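Local coordinates for carbon monoxide dehydrogenase (Thermococcus sp. AM4, PDB 6T7J), which probably catalyses the reversible oxidation of carbon monoxide to carbon dioxide at a nickel-iron-sulphur cluster, crystallised here in a nickel-free state, at residues A[327-332]-A[353-358]; A[473-478]-A[502-507]; A[550-555]-A[574-579]. All coordinates share one frame; numbering follows the deposited sequence.

Interaction 1: A[327-332]-A[353-358]; sequences LAIITG and QCYHTK
Tyr355 lays its ring against the end of helix 325-330, meeting Ile329, Ile330 and Gly332 in a Rossmann-like domain where the segment 353-358 links helix 347-352 to strand 358-361 of a parallel sheet. Polar contacts revolve around the carbonyl of Ile329. Its O atom sits 3.5 Å above the plane of the Tyr355 ring, over the ring centre, and also accepts the backbone N-H of Gly332. A water gives it a further bond, at 2.9 Å from Ile329 O, and the same water donates to Thr357 OG1 at 2.6 Å, bridging the helix to the approach of the strand. Thr357 OG1 is in addition hydrogen-bonded to Val334 O, so two bonds grip the buried hydroxyl. Arg403 makes a cation-pi contact with the Tyr355 ring, and the Tyr355 hydroxyl has weak hydrogen bonds to Lys26 and Glu30 of helix 20-30.

Van der Waals contacts flank this bridge. Ile329 CG2, anti to the backbone N, lies 3.6 Å from Thr357 OG1 and 3.9 Å from Thr357 CB, while the same methyl comes to 4.0 Å from Tyr355 CD1. Val351 and Ile348 of helix 347-352 pack on Ile329 as well.

Gly332, with a positive phi of 83°, carries the chain past the helix; its CA approaches Tyr355 CD2 at 3.8 Å, and a side chain there would press on its own preceding carbonyl. At the tip of the ring, Ile330 CG2 touches Tyr355 OH at 3.3 Å.

Interaction 2: A[473-478]-A[502-507]; sequences DVLVVG and PGLKKI
The N-H of Leu504 donates to Asp473 OD1 over 2.7 Å, almost straight at 172°, although it meets this oxygen from well above the carboxylate plane. The other oxygen takes the neighbouring N-H: Gly503 N lies 3.0 Å from Asp473 OD2, on its syn side but tilted out of the carboxylate plane, with a more bent angle of 149°. One carboxylate thus holds two adjacent backbone N-H groups in the first turn of helix 502-511, and the helix end would be expected to favour its negative charge. Pro502 CD stands 3.5 Å from Asp473 OD2, and the lack of a side chain at Gly503 matters, as a CB there would crowd OD2. Asp473 owes its place to a Schellman motif: with positive phi it is the C-prime residue ending helix 460-471, and the chain then enters strand 474-478 of a Rossmann-like parallel sheet. An alanine here would probably leave the N-H groups of Gly503 and Leu504 without their carboxylate acceptor. Beyond the polar pair, Leu504, its CG anti to the backbone N (chi1 -167°), sets CD2 3.6 Å from Val474 O and CD1 4.1 Å from Leu475 CD1, the two side chains crossing at about a right angle.

Interaction 3: A[550-555]-A[574-579]; sequences GSAPEW and THLGVV
A beta-alpha-beta crossover, strand 548-552 to helix 558-569 to strand 574-576, sets Gly550, Ser551 and Ala552 in parallel register beside Thr574, His575 and Leu576. Three backbone bonds join the segments: His575 N donates to Gly550 O at 2.8 Å, Ala552 N to His575 O and, just beyond the second strand, Gly577 N to Ala552 O. Past the strands the chains stay close, and Gly577 CA lies 3.1 Å from Pro553 O, where a CB would clash.

On one face of the sheet, Ser551 OG meets the edge of the His575 ring, hydrogen-bonded to ND1 at 3.1 Å; NE2 is bonded to Glu607 O, so both ring nitrogens are engaged and the imidazole's rotation is fixed.

Trp555, whose side chain lies about 7 Å from the broken iron-sulphur cluster, turns its indole back over Val578, CG lying between the backbone N and the carbonyl carbon (chi1 72°). Val578 CB sits over the five-membered ring in a CH-pi contact, 3.8 Å from its centroid, and Ala59 of the second subunit also packs on the indole. Trp555 NE1 donates to Val578 O at 2.8 Å, a bond bent to 145° and reaching the oxygen from above its carbonyl plane.

How the interactions relate
Along the chain the three contacts follow in series, each closing before the next opens. Interaction 1 lies beside the parallel sheet that includes strands 336-339 and 358-361, between helix 325-330 and the loop leading into strand 358-361; interactions 2 and 3 share the other six-stranded parallel sheet, where strand 444-448 lies between strands 474-478 and 548-552. Interactions 2 and 3 have centres 21 Å apart and nearest atoms about 7 Å apart, whereas the centre of interaction 1 lies 40 Å from that of interaction 2 and 31 Å from that of interaction 3. Both sheets serve the broken cluster: His269 and Cys304 come from just after strands of the first, Cys451 and Cys481 from just after strands of the second.

Interaction 1: A[327-332]-A[353-358]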
# COMPACT_ATOMS: atom_id res chain seq x y z
N LEU A 327 6.59 -1.74 -29.75
CA LEU A 327 7.14 -2.09 -31.05
C LEU A 327 6.27 -3.10 -31.78
O LEU A 327 6.18 -3.07 -33.01
CB LEU A 327 8.57 -2.62 -30.89
CG LEU A 327 9.54 -1.65 -30.23
CD1 LEU A 327 10.85 -2.34 -29.87
CD2 LEU A 327 9.79 -0.45 -31.13
N ALA A 328 5.60 -3.99 -31.04
CA ALA A 328 4.76 -4.99 -31.68
C ALA A 328 3.62 -4.34 -32.45
O ALA A 328 3.23 -4.81 -33.52
CB ALA A 328 4.22 -5.97 -30.63
N ILE A 329 3.07 -3.24 -31.92
CA ILE A 329 2.03 -2.52 -32.63
C ILE A 329 2.61 -1.78 -33.83
O ILE A 329 1.92 -1.54 -34.82
CB ILE A 329 1.29 -1.57 -31.67
CG1 ILE A 329 0.89 -2.31 -30.40
CG2 ILE A 329 0.07 -0.96 -32.35
CD1 ILE A 329 0.31 -1.40 -29.33
N ILE A 330 3.90 -1.41 -33.75
CA ILE A 330 4.52 -0.65 -34.83
C ILE A 330 4.90 -1.52 -36.01
O ILE A 330 5.24 -1.00 -37.08
CB ILE A 330 5.71 0.13 -34.23
CG1 ILE A 330 5.22 0.91 -33.01
CG2 ILE A 330 6.31 1.10 -35.24
CD1 ILE A 330 6.25 1.82 -32.40
N THR A 331 4.82 -2.85 -35.87
CA THR A 331 4.93 -3.72 -37.03
C THR A 331 3.79 -3.47 -38.01
O THR A 331 3.94 -3.71 -39.21
CB THR A 331 4.93 -5.19 -36.61
OG1 THR A 331 3.66 -5.54 -36.05
CG2 THR A 331 6.03 -5.46 -35.59
N GLY A 332 2.65 -2.99 -37.51
CA GLY A 332 1.49 -2.73 -38.35
C GLY A 332 0.62 -3.93 -38.63
O GLY A 332 -0.33 -3.82 -39.41
N GLN A 353 -3.54 3.80 -31.77
CA GLN A 353 -4.44 4.71 -32.46
C GLN A 353 -3.87 5.23 -33.77
O GLN A 353 -4.60 5.85 -34.54
CB GLN A 353 -4.81 5.88 -31.54
CG GLN A 353 -6.10 5.63 -30.76
CD GLN A 353 -6.25 6.55 -29.57
OE1 GLN A 353 -5.29 7.17 -29.12
NE2 GLN A 353 -7.46 6.63 -29.04
N CYS A 354 -2.59 4.99 -34.04
CA CYS A 354 -2.02 5.33 -35.34
C CYS A 354 -2.07 4.15 -36.31
O CYS A 354 -1.53 4.25 -37.41
CB CYS A 354 -0.58 5.83 -35.18
SG CYS A 354 -0.47 7.48 -34.45
N TYR A 355 -2.71 3.06 -35.91
CA TYR A 355 -2.95 1.92 -36.80
C TYR A 355 -4.42 1.54 -36.67
O TYR A 355 -5.27 2.32 -36.21
CB TYR A 355 -2.02 0.75 -36.45
CG TYR A 355 -0.55 1.06 -36.53
CD1 TYR A 355 0.12 1.64 -35.45
CD2 TYR A 355 0.19 0.76 -37.67
CE1 TYR A 355 1.47 1.92 -35.52
CE2 TYR A 355 1.54 1.04 -37.75
CZ TYR A 355 2.17 1.62 -36.67
OH TYR A 355 3.52 1.89 -36.74
N HIS A 356 -4.74 0.31 -37.08
CA HIS A 356 -6.05 -0.27 -36.86
C HIS A 356 -6.13 -1.05 -35.55
O HIS A 356 -7.24 -1.43 -35.14
CB HIS A 356 -6.41 -1.21 -38.02
CG HIS A 356 -5.55 -2.43 -38.10
ND1 HIS A 356 -4.21 -2.42 -37.80
CD2 HIS A 356 -5.84 -3.71 -38.44
CE1 HIS A 356 -3.71 -3.63 -37.96
NE2 HIS A 356 -4.68 -4.43 -38.34
N THR A 357 -4.99 -1.27 -34.89
CA THR A 357 -4.91 -2.18 -33.76
C THR A 357 -5.89 -1.80 -32.66
O THR A 357 -6.03 -0.62 -32.30
CB THR A 357 -3.49 -2.19 -33.21
OG1 THR A 357 -2.58 -2.63 -34.22
CG2 THR A 357 -3.38 -3.10 -31.99
N LYS A 358 -6.57 -2.81 -32.11
CA LYS A 358 -7.49 -2.63 -30.99
C LYS A 358 -6.84 -3.12 -29.70
O LYS A 358 -6.39 -4.27 -29.62
CB LYS A 358 -8.80 -3.37 -31.25
CG LYS A 358 -9.62 -2.79 -32.39
CD LYS A 358 -10.34 -3.88 -33.16
CE LYS A 358 -11.39 -3.30 -34.09
NZ LYS A 358 -12.48 -2.60 -33.33
O HOH W 1 -0.41 -3.10 -35.61

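Interaction 2: A[473-478]-A[502-507]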
# COMPACT_ATOMS: atom_id res chain seq x y z
N ASP A 473 30.68 -22.73 -16.86
CA ASP A 473 30.06 -23.95 -16.34
C ASP A 473 29.13 -23.65 -15.16
O ASP A 473 29.23 -24.26 -14.09
CB ASP A 473 31.11 -24.99 -15.96
CG ASP A 473 31.46 -25.92 -17.11
OD1 ASP A 473 30.64 -26.05 -18.04
OD2 ASP A 473 32.56 -26.51 -17.09
N VAL A 474 28.23 -22.69 -15.36
CA VAL A 474 27.21 -22.34 -14.37
C VAL A 474 25.85 -22.52 -15.02
O VAL A 474 25.53 -21.84 -16.00
CB VAL A 474 27.39 -20.91 -13.85
CG1 VAL A 474 26.37 -20.62 -12.75
CG2 VAL A 474 28.80 -20.69 -13.34
N LEU A 475 25.05 -23.44 -14.48
CA LEU A 475 23.71 -23.68 -14.99
C LEU A 475 22.83 -22.46 -14.75
O LEU A 475 22.64 -22.03 -13.60
CB LEU A 475 23.11 -24.92 -14.34
CG LEU A 475 21.65 -25.26 -14.68
CD1 LEU A 475 21.48 -25.45 -16.19
CD2 LEU A 475 21.21 -26.50 -13.93
N VAL A 476 22.29 -21.91 -15.83
CA VAL A 476 21.47 -20.71 -15.82
C VAL A 476 20.01 -21.14 -15.92
O VAL A 476 19.62 -21.80 -16.88
CB VAL A 476 21.85 -19.77 -16.97
CG1 VAL A 476 20.92 -18.60 -17.06
CG2 VAL A 476 23.27 -19.29 -16.80
N VAL A 477 19.20 -20.77 -14.93
CA VAL A 477 17.75 -20.88 -15.03
C VAL A 477 17.20 -19.47 -14.89
O VAL A 477 17.90 -18.55 -14.45
CB VAL A 477 17.14 -21.83 -13.99
CG1 VAL A 477 17.89 -23.14 -13.95
CG2 VAL A 477 17.12 -21.17 -12.62
N GLY A 478 15.94 -19.29 -15.26
CA GLY A 478 15.38 -17.96 -15.10
C GLY A 478 13.95 -17.85 -15.57
O GLY A 478 13.40 -18.76 -16.22
N PRO A 502 32.76 -26.87 -20.72
CA PRO A 502 32.84 -28.32 -20.95
C PRO A 502 31.89 -29.14 -20.09
O PRO A 502 31.18 -30.00 -20.61
CB PRO A 502 34.32 -28.63 -20.65
CG PRO A 502 34.77 -27.52 -19.77
CD PRO A 502 34.03 -26.30 -20.24
N GLY A 503 31.85 -28.88 -18.78
CA GLY A 503 31.00 -29.68 -17.91
C GLY A 503 29.52 -29.48 -18.20
O GLY A 503 28.75 -30.45 -18.29
N LEU A 504 29.10 -28.22 -18.35
CA LEU A 504 27.70 -27.94 -18.68
C LEU A 504 27.34 -28.51 -20.04
O LEU A 504 26.25 -29.05 -20.22
CB LEU A 504 27.44 -26.44 -18.62
CG LEU A 504 25.97 -26.00 -18.64
CD1 LEU A 504 25.17 -26.72 -17.57
CD2 LEU A 504 25.87 -24.49 -18.46
N LYS A 505 28.25 -28.40 -21.01
CA LYS A 505 28.02 -28.99 -22.33
C LYS A 505 27.79 -30.49 -22.22
O LYS A 505 26.82 -31.03 -22.77
CB LYS A 505 29.21 -28.68 -23.25
CG LYS A 505 29.09 -29.19 -24.67
CD LYS A 505 30.21 -28.64 -25.54
CE LYS A 505 30.39 -27.14 -25.34
NZ LYS A 505 31.50 -26.59 -26.16
N LYS A 506 28.67 -31.18 -21.50
CA LYS A 506 28.54 -32.62 -21.35
C LYS A 506 27.23 -33.00 -20.68
O LYS A 506 26.54 -33.91 -21.13
CB LYS A 506 29.73 -33.18 -20.56
CG LYS A 506 31.08 -32.87 -21.17
CD LYS A 506 32.22 -33.47 -20.35
CE LYS A 506 33.32 -33.97 -21.27
NZ LYS A 506 32.94 -35.26 -21.93
N ILE A 507 26.85 -32.29 -19.61
CA ILE A 507 25.65 -32.71 -18.89
C ILE A 507 24.38 -32.34 -19.66
O ILE A 507 23.39 -33.08 -19.62
CB ILE A 507 25.65 -32.14 -17.46
CG1 ILE A 507 24.74 -32.99 -16.57
CG2 ILE A 507 25.23 -30.67 -17.44
CD1 ILE A 507 24.67 -32.51 -15.14

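Interaction 3: A[550-555]-A[574-579]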
# COMPACT_ATOMS: atom_id res chain seq x y z
N GLY A 550 21.23 -15.23 -7.65
CA GLY A 550 20.14 -14.74 -8.46
C GLY A 550 20.50 -13.38 -9.02
O GLY A 550 21.41 -12.71 -8.54
N SER A 551 19.76 -12.97 -10.05
CA SER A 551 20.07 -11.68 -10.66
C SER A 551 18.84 -11.11 -11.36
O SER A 551 18.07 -11.84 -11.98
CB SER A 551 21.22 -11.81 -11.67
OG SER A 551 21.04 -10.90 -12.75
N ALA A 552 18.69 -9.79 -11.24
CA ALA A 552 17.71 -9.02 -12.01
C ALA A 552 18.48 -7.95 -12.77
O ALA A 552 18.68 -6.83 -12.28
CB ALA A 552 16.65 -8.40 -11.09
N PRO A 553 18.94 -8.25 -13.99
CA PRO A 553 19.88 -7.34 -14.66
C PRO A 553 19.25 -6.04 -15.15
O PRO A 553 19.96 -5.03 -15.23
CB PRO A 553 20.40 -8.18 -15.84
CG PRO A 553 19.99 -9.59 -15.56
CD PRO A 553 18.73 -9.49 -14.75
N GLU A 554 17.97 -6.03 -15.48
CA GLU A 554 17.35 -4.86 -16.12
C GLU A 554 15.99 -4.57 -15.51
O GLU A 554 15.05 -4.15 -16.21
CB GLU A 554 17.23 -5.07 -17.63
CG GLU A 554 18.52 -5.50 -18.31
CD GLU A 554 18.32 -5.95 -19.75
OE1 GLU A 554 17.31 -5.54 -20.36
OE2 GLU A 554 19.17 -6.70 -20.26
N TRP A 555 15.86 -4.76 -14.20
CA TRP A 555 14.56 -4.65 -13.54
C TRP A 555 14.04 -3.21 -13.58
O TRP A 555 14.79 -2.24 -13.70
CB TRP A 555 14.66 -5.13 -12.09
CG TRP A 555 15.40 -4.19 -11.20
CD1 TRP A 555 16.75 -4.18 -10.95
CD2 TRP A 555 14.85 -3.11 -10.43
NE1 TRP A 555 17.06 -3.17 -10.08
CE2 TRP A 555 15.92 -2.49 -9.74
CE3 TRP A 555 13.56 -2.61 -10.25
CZ2 TRP A 555 15.73 -1.40 -8.89
CZ3 TRP A 555 13.37 -1.52 -9.41
CH2 TRP A 555 14.45 -0.93 -8.74
N THR A 574 21.91 -11.95 -4.32
CA THR A 574 21.04 -11.43 -5.37
C THR A 574 21.63 -10.17 -5.97
O THR A 574 21.79 -9.16 -5.27
CB THR A 574 19.64 -11.15 -4.82
OG1 THR A 574 19.06 -12.37 -4.33
CG2 THR A 574 18.73 -10.57 -5.90
N HIS A 575 21.94 -10.22 -7.26
CA HIS A 575 22.54 -9.11 -7.99
C HIS A 575 21.46 -8.26 -8.65
O HIS A 575 20.46 -8.79 -9.16
CB HIS A 575 23.52 -9.61 -9.04
CG HIS A 575 23.66 -8.70 -10.23
ND1 HIS A 575 23.08 -8.97 -11.45
CD2 HIS A 575 24.30 -7.52 -10.37
CE1 HIS A 575 23.37 -8.00 -12.30
NE2 HIS A 575 24.10 -7.10 -11.67
N LEU A 576 21.67 -6.95 -8.65
CA LEU A 576 20.80 -6.00 -9.34
C LEU A 576 21.61 -5.30 -10.43
O LEU A 576 22.72 -4.82 -10.16
CB LEU A 576 20.22 -4.97 -8.38
CG LEU A 576 19.50 -5.50 -7.14
CD1 LEU A 576 18.86 -4.35 -6.38
CD2 LEU A 576 18.46 -6.54 -7.52
N GLY A 577 21.06 -5.26 -11.63
CA GLY A 577 21.73 -4.59 -12.74
C GLY A 577 21.23 -3.18 -12.94
O GLY A 577 21.78 -2.43 -13.76
N VAL A 578 20.18 -2.81 -12.22
CA VAL A 578 19.68 -1.44 -12.17
C VAL A 578 19.77 -0.98 -10.73
O VAL A 578 19.39 -1.72 -9.81
CB VAL A 578 18.23 -1.34 -12.70
CG1 VAL A 578 17.66 0.05 -12.46
CG2 VAL A 578 18.19 -1.68 -14.19
N VAL A 579 20.29 0.23 -10.52
CA VAL A 579 20.55 0.74 -9.18
C VAL A 579 19.23 1.09 -8.50
O VAL A 579 18.50 1.97 -8.98
CB VAL A 579 21.49 1.96 -9.22
CG1 VAL A 579 21.85 2.39 -7.81
CG2 VAL A 579 22.74 1.64 -10.03